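Local atomic coordinates of beta-fructofuranosidase (Arthrobacter, PDB entry 3WPU), a protein that belongs to the levansucrase/invertase family and is built, like its relatives, round a five-bladed beta-propeller. Residues G92-F97 with F119-G124; A85-V90 with S422-P427. All coordinates share one frame; numbering follows the deposited sequence. Where two conformers were deposited one is given.

Interaction 1. Residues G92-F97 with F119-G124; sequences GWEIIF and FYRPAG
E94 and R121, opposite each other on neighbouring antiparallel strands, send their side chains over the same face of the sheet, and both oxygens of the carboxylate are engaged. R121 turns side-on: its NE gives a hydrogen bond of 2.7 Å to E94 OE1, part of a salt bridge, and its NH2 reaches the same oxygen at 3.0 Å on the syn lone pair. OE1 lies practically in the guanidinium plane, while the carboxylate is twisted 36° from it. R121 gets there with CG set between its backbone N and carbonyl carbon (chi1 72°) and the rest of the chain extended. NH2 also pairs with D483, and E94 OE2 takes the backbone N-H of A486 and a water that G124 N donates to. The strands, 93-97 and 119-122, form an antiparallel hairpin pairing within the larger mixed sheet; in these segments the ladder runs from I96 with F119 to W93 with P122. Beyond the ladder, A123 N bonds to G92 O at 2.9 Å. On the I95 side of the sheet, Y120 turns its edge to the face of W93 in an offset T-shaped stack, planes at 87° and Y120 CD1 3.6 Å from W93 CE3. On the E94 side, I96 CG1 packs against F119 CB at 3.7 Å.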
loop_
_atom_site.group_PDB
_atom_site.type_symbol
_atom_site.label_atom_id
_atom_site.label_comp_id
_atom_site.label_asym_id
_atom_site.label_seq_id
_atom_site.Cartn_x
_atom_site.Cartn_y
_atom_site.Cartn_z
ATOM N N GLY A 92 4.988 -14.747 -19.536
ATOM C CA GLY A 92 3.763 -14.382 -20.206
ATOM C C GLY A 92 2.581 -14.136 -19.305
ATOM O O GLY A 92 1.486 -13.905 -19.802
ATOM N N TRP A 93 2.788 -14.162 -17.991
ATOM C CA TRP A 93 1.671 -14.016 -17.036
ATOM C C TRP A 93 1.913 -12.898 -16.023
ATOM O O TRP A 93 2.937 -12.900 -15.324
ATOM C CB TRP A 93 1.470 -15.306 -16.251
ATOM C CG TRP A 93 1.118 -16.473 -17.081
ATOM C CD1 TRP A 93 1.970 -17.413 -17.571
ATOM C CD2 TRP A 93 -0.197 -16.855 -17.502
ATOM N NE1 TRP A 93 1.279 -18.350 -18.286
ATOM C CE2 TRP A 93 -0.059 -18.032 -18.262
ATOM C CE3 TRP A 93 -1.468 -16.303 -17.344
ATOM C CZ2 TRP A 93 -1.146 -18.676 -18.837
ATOM C CZ3 TRP A 93 -2.551 -16.951 -17.917
ATOM C CH2 TRP A 93 -2.388 -18.121 -18.647
ATOM N N GLU A 94 0.969 -11.963 -15.932
ATOM C CA GLU A 94 0.968 -10.974 -14.837
ATOM C C GLU A 94 0.485 -11.752 -13.605
ATOM O O GLU A 94 -0.428 -12.572 -13.724
ATOM C CB GLU A 94 0.044 -9.795 -15.116
ATOM C CG GLU A 94 0.528 -8.901 -16.234
ATOM C CD GLU A 94 -0.329 -7.688 -16.482
ATOM O OE1 GLU A 94 -1.514 -7.643 -16.061
ATOM O OE2 GLU A 94 0.182 -6.764 -17.151
ATOM N N ILE A 95 1.098 -11.480 -12.447
ATOM C CA ILE A 95 0.842 -12.176 -11.197
ATOM C C ILE A 95 0.692 -11.127 -10.093
ATOM O O ILE A 95 1.533 -10.236 -9.945
ATOM C CB ILE A 95 2.005 -13.128 -10.818
ATOM C CG1 ILE A 95 2.129 -14.270 -11.825
ATOM C CG2 ILE A 95 1.816 -13.666 -9.395
ATOM C CD1 ILE A 95 3.457 -14.982 -11.766
ATOM N N ILE A 96 -0.396 -11.232 -9.338
ATOM C CA ILE A 96 -0.615 -10.377 -8.163
ATOM C C ILE A 96 -0.902 -11.223 -6.936
ATOM O O ILE A 96 -1.359 -12.381 -7.039
ATOM C CB ILE A 96 -1.733 -9.357 -8.379
ATOM C CG1 ILE A 96 -3.053 -10.080 -8.650
ATOM C CG2 ILE A 96 -1.337 -8.380 -9.489
ATOM C CD1 ILE A 96 -4.267 -9.174 -8.773
ATOM N N PHE A 97 -0.611 -10.626 -5.788
ATOM C CA PHE A 97 -0.923 -11.194 -4.475
ATOM C C PHE A 97 -1.971 -10.344 -3.818
ATOM O O PHE A 97 -1.928 -9.110 -3.932
ATOM C CB PHE A 97 0.331 -11.215 -3.599
ATOM C CG PHE A 97 1.356 -12.212 -4.042
ATOM C CD1 PHE A 97 1.271 -13.534 -3.645
ATOM C CD2 PHE A 97 2.410 -11.822 -4.837
ATOM C CE1 PHE A 97 2.219 -14.463 -4.034
ATOM C CE2 PHE A 97 3.368 -12.745 -5.226
ATOM C CZ PHE A 97 3.273 -14.057 -4.829
ATOM N N PHE A 119 -3.532 -14.112 -7.946
ATOM C CA PHE A 119 -4.283 -14.113 -9.198
ATOM C C PHE A 119 -3.273 -14.008 -10.327
ATOM O O PHE A 119 -2.146 -13.537 -10.121
ATOM C CB PHE A 119 -5.248 -12.930 -9.289
ATOM C CG PHE A 119 -6.401 -12.937 -8.302
ATOM C CD1 PHE A 119 -7.651 -13.379 -8.706
ATOM C CD2 PHE A 119 -6.255 -12.443 -7.018
ATOM C CE1 PHE A 119 -8.734 -13.344 -7.835
ATOM C CE2 PHE A 119 -7.332 -12.400 -6.139
ATOM C CZ PHE A 119 -8.570 -12.875 -6.553
ATOM N N TYR A 120 -3.669 -14.435 -11.523
ATOM C CA TYR A 120 -2.841 -14.277 -12.713
ATOM C C TYR A 120 -3.686 -14.038 -13.957
ATOM O O TYR A 120 -4.902 -14.361 -13.993
ATOM C CB TYR A 120 -1.922 -15.476 -12.888
ATOM C CG TYR A 120 -2.629 -16.801 -13.008
ATOM C CD1 TYR A 120 -3.015 -17.291 -14.247
ATOM C CD2 TYR A 120 -2.872 -17.583 -11.875
ATOM C CE1 TYR A 120 -3.648 -18.520 -14.357
ATOM C CE2 TYR A 120 -3.518 -18.799 -11.977
ATOM C CZ TYR A 120 -3.884 -19.266 -13.208
ATOM O OH TYR A 120 -4.516 -20.499 -13.287
ATOM N N ARG A 121 -3.071 -13.422 -14.956
ATOM C CA ARG A 121 -3.733 -13.184 -16.237
ATOM C C ARG A 121 -2.669 -13.010 -17.302
ATOM O O ARG A 121 -1.522 -12.700 -16.982
ATOM C CB ARG A 121 -4.658 -11.964 -16.177
ATOM C CG ARG A 121 -3.938 -10.631 -16.105
ATOM C CD ARG A 121 -4.897 -9.456 -15.960
ATOM N NE ARG A 121 -4.148 -8.197 -15.875
ATOM C CZ ARG A 121 -4.697 -6.995 -15.768
ATOM N NH1 ARG A 121 -6.013 -6.844 -15.733
ATOM N NH2 ARG A 121 -3.919 -5.938 -15.659
ATOM N N PRO A 122 -3.043 -13.193 -18.570
ATOM C CA PRO A 122 -2.068 -13.015 -19.645
ATOM C C PRO A 122 -1.478 -11.598 -19.673
ATOM O O PRO A 122 -2.189 -10.600 -19.526
ATOM C CB PRO A 122 -2.895 -13.266 -20.908
ATOM C CG PRO A 122 -4.030 -14.127 -20.447
ATOM C CD PRO A 122 -4.363 -13.578 -19.088
ATOM N N ALA A 123 -0.171 -11.529 -19.862
ATOM C CA ALA A 123 0.527 -10.274 -20.016
ATOM C C ALA A 123 0.251 -9.632 -21.392
ATOM O O ALA A 123 -0.124 -10.312 -22.355
ATOM C CB ALA A 123 2.029 -10.497 -19.833
ATOM N N GLY A 124 0.421 -8.320 -21.461
ATOM C CA GLY A 124 0.479 -7.593 -22.741
ATOM C C GLY A 124 -0.822 -7.311 -23.463
ATOM O O GLY A 124 -0.809 -7.048 -24.674
HETATM O O HOH W 1 1.812 -7.025 -19.372
#

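Interaction 2. Residues A85-V90 with S422-P427; sequences ANQYSV and SHYVMP
Y424 meets Q87 with the edge of its ring: CE2 lies 3.5 Å from Q87 OE1, which sits close to the ring plane. The ring is carried towards A85-V90 because CG stands anti to the backbone N (chi1 178°), and its hydroxyl donates to a water, with 2.7 Å between Y424 OH and that water. The same water donates to A85 O and to Q87 OE1, so one solvent molecule ties three groups from both segments together. At M426 the side chain crosses that of Q87 at about a right angle. Q87 OE1 presses on the methylene at M426 CG, 3.1 Å away, while NE2 gives a weak hydrogen bond to M426 SD at 3.5 Å. The stronger partner of NE2 is the carbonyl O of P485, so the amide is gripped at both ends and its flip is settled: oxygen to the water, nitrogen to carbonyl and sulfur. P427 closes the run, its CD resting 3.5 Å from Q87 CD and its CG 3.6 Å from A85 O. No backbone hydrogen bond joins the two segments; Q87 instead pairs through its main chain with K488, and Y424 with Q432. The arrangement is a side-chain and water bridge between two separate beta-sheets, as where neighbouring blades meet in the five-bladed beta-propeller of this family.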
loop_
_atom_site.group_PDB
_atom_site.type_symbol
_atom_site.label_atom_id
_atom_site.label_comp_id
_atom_site.label_asym_id
_atom_site.label_seq_id
_atom_site.Cartn_x
_atom_site.Cartn_y
_atom_site.Cartn_z
ATOM N N ALA A 85 10.697 -1.032 -7.951
ATOM C CA ALA A 85 9.208 -1.124 -7.937
ATOM C C ALA A 85 8.579 -1.269 -9.332
ATOM O O ALA A 85 7.355 -1.139 -9.508
ATOM C CB ALA A 85 8.592 0.031 -7.141
ATOM N N ASN A 86 9.383 -1.636 -10.332
ATOM C CA ASN A 86 8.820 -2.068 -11.595
ATOM C C ASN A 86 7.979 -3.302 -11.333
ATOM O O ASN A 86 8.280 -4.066 -10.401
ATOM C CB ASN A 86 9.912 -2.433 -12.590
ATOM C CG ASN A 86 10.721 -1.248 -13.007
ATOM O OD1 ASN A 86 10.171 -0.243 -13.428
ATOM N ND2 ASN A 86 12.055 -1.351 -12.882
ATOM N N GLN A 87 6.917 -3.453 -12.121
ATOM C CA GLN A 87 5.945 -4.519 -11.964
ATOM C C GLN A 87 6.103 -5.571 -13.055
ATOM O O GLN A 87 6.263 -5.240 -14.238
ATOM C CB GLN A 87 4.526 -3.933 -11.921
ATOM C CG GLN A 87 4.419 -2.905 -10.798
ATOM C CD GLN A 87 3.063 -2.283 -10.563
ATOM O OE1 GLN A 87 2.887 -1.548 -9.572
ATOM N NE2 GLN A 87 2.103 -2.576 -11.414
ATOM N N TYR A 88 6.047 -6.841 -12.644
ATOM C CA TYR A 88 6.443 -7.955 -13.496
ATOM C C TYR A 88 5.387 -8.972 -13.921
ATOM O O TYR A 88 4.506 -9.366 -13.150
ATOM C CB TYR A 88 7.550 -8.730 -12.811
ATOM C CG TYR A 88 8.887 -8.061 -12.914
ATOM C CD1 TYR A 88 9.186 -6.956 -12.134
ATOM C CD2 TYR A 88 9.855 -8.536 -13.793
ATOM C CE1 TYR A 88 10.402 -6.324 -12.230
ATOM C CE2 TYR A 88 11.086 -7.906 -13.899
ATOM C CZ TYR A 88 11.347 -6.788 -13.124
ATOM O OH TYR A 88 12.567 -6.152 -13.189
ATOM N N SER A 89 5.533 -9.419 -15.172
ATOM C CA SER A 89 4.960 -10.671 -15.637
ATOM C C SER A 89 6.088 -11.690 -15.626
ATOM O O SER A 89 7.264 -11.309 -15.707
ATOM C CB SER A 89 4.361 -10.512 -17.043
ATOM O OG SER A 89 5.378 -10.240 -17.985
ATOM N N VAL A 90 5.740 -12.973 -15.533
ATOM C CA VAL A 90 6.713 -14.077 -15.603
ATOM C C VAL A 90 6.240 -15.060 -16.671
ATOM O O VAL A 90 5.106 -15.554 -16.638
ATOM C CB VAL A 90 6.897 -14.817 -14.252
ATOM C CG1 VAL A 90 7.985 -15.885 -14.374
ATOM C CG2 VAL A 90 7.262 -13.843 -13.135
ATOM N N SER A 422 -6.654 0.936 0.799
ATOM C CA SER A 422 -5.387 0.233 0.601
ATOM C C SER A 422 -4.781 0.503 -0.773
ATOM O O SER A 422 -4.231 -0.397 -1.440
ATOM C CB SER A 422 -5.552 -1.257 0.884
ATOM O OG SER A 422 -5.931 -1.428 2.241
ATOM N N HIS A 423 -4.826 1.766 -1.164
ATOM C CA HIS A 423 -4.328 2.180 -2.443
ATOM C C HIS A 423 -2.829 1.858 -2.548
ATOM O O HIS A 423 -2.104 1.785 -1.541
ATOM C CB HIS A 423 -4.437 3.684 -2.604
ATOM C CG HIS A 423 -5.815 4.241 -2.455
ATOM N ND1 HIS A 423 -6.556 4.129 -1.303
ATOM C CD2 HIS A 423 -6.555 4.982 -3.309
ATOM C CE1 HIS A 423 -7.701 4.772 -1.459
ATOM N NE2 HIS A 423 -7.724 5.296 -2.668
ATOM N N TYR A 424 -2.394 1.682 -3.779
ATOM C CA TYR A 424 -0.996 1.390 -4.059
ATOM C C TYR A 424 -0.626 2.114 -5.333
ATOM O O TYR A 424 -1.288 1.957 -6.358
ATOM C CB TYR A 424 -0.819 -0.128 -4.202
ATOM C CG TYR A 424 0.603 -0.499 -4.540
ATOM C CD1 TYR A 424 1.570 -0.604 -3.551
ATOM C CD2 TYR A 424 0.969 -0.708 -5.852
ATOM C CE1 TYR A 424 2.889 -0.884 -3.860
ATOM C CE2 TYR A 424 2.289 -1.012 -6.179
ATOM C CZ TYR A 424 3.231 -1.117 -5.198
ATOM O OH TYR A 424 4.562 -1.429 -5.490
ATOM N N VAL A 425 0.452 2.915 -5.262
ATOM C CA VAL A 425 0.900 3.732 -6.385
ATOM C C VAL A 425 1.914 2.942 -7.225
ATOM O O VAL A 425 2.934 2.481 -6.712
ATOM C CB VAL A 425 1.542 5.061 -5.903
ATOM C CG1 VAL A 425 1.813 5.958 -7.091
ATOM C CG2 VAL A 425 0.626 5.752 -4.887
ATOM N N MET A 426 1.589 2.811 -8.506
ATOM C CA MET A 426 2.306 2.009 -9.472
ATOM C C MET A 426 3.082 2.928 -10.395
ATOM O O MET A 426 2.857 4.141 -10.422
ATOM C CB MET A 426 1.300 1.194 -10.288
ATOM C CG MET A 426 0.405 0.369 -9.398
ATOM S SD MET A 426 -0.682 -0.822 -10.222
ATOM C CE MET A 426 -1.786 0.300 -11.092
ATOM N N PRO A 427 3.978 2.348 -11.199
ATOM C CA PRO A 427 4.746 3.182 -12.116
ATOM C C PRO A 427 3.862 4.049 -13.022
ATOM O O PRO A 427 2.755 3.633 -13.437
ATOM C CB PRO A 427 5.550 2.152 -12.910
ATOM C CG PRO A 427 5.731 1.028 -11.937
ATOM C CD PRO A 427 4.375 0.931 -11.279
HETATM O O HOH W 2 5.126 -0.956 -8.084
#

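In the fold
The centres of the two interactions are about 12 Å apart, and they touch: A123 CB lies 3.6 Å from S89 CB. Strand 88-90 leads straight into strand 93-102, and the two are antiparallel neighbours in one mixed sheet, so 85-90 and 92-97 follow each other with one residue between. Interaction 1 continues that sheet to strand 115-122, a local pairing made soon after in sequence. Interaction 2 spans more than 330 residues, from residues 85-87 to strand 423-425, an outer strand of a different, four-stranded sheet. One contact thus builds a sheet from close neighbours along the chain, while the other ties that sheet to one whose strands come much later in the sequence.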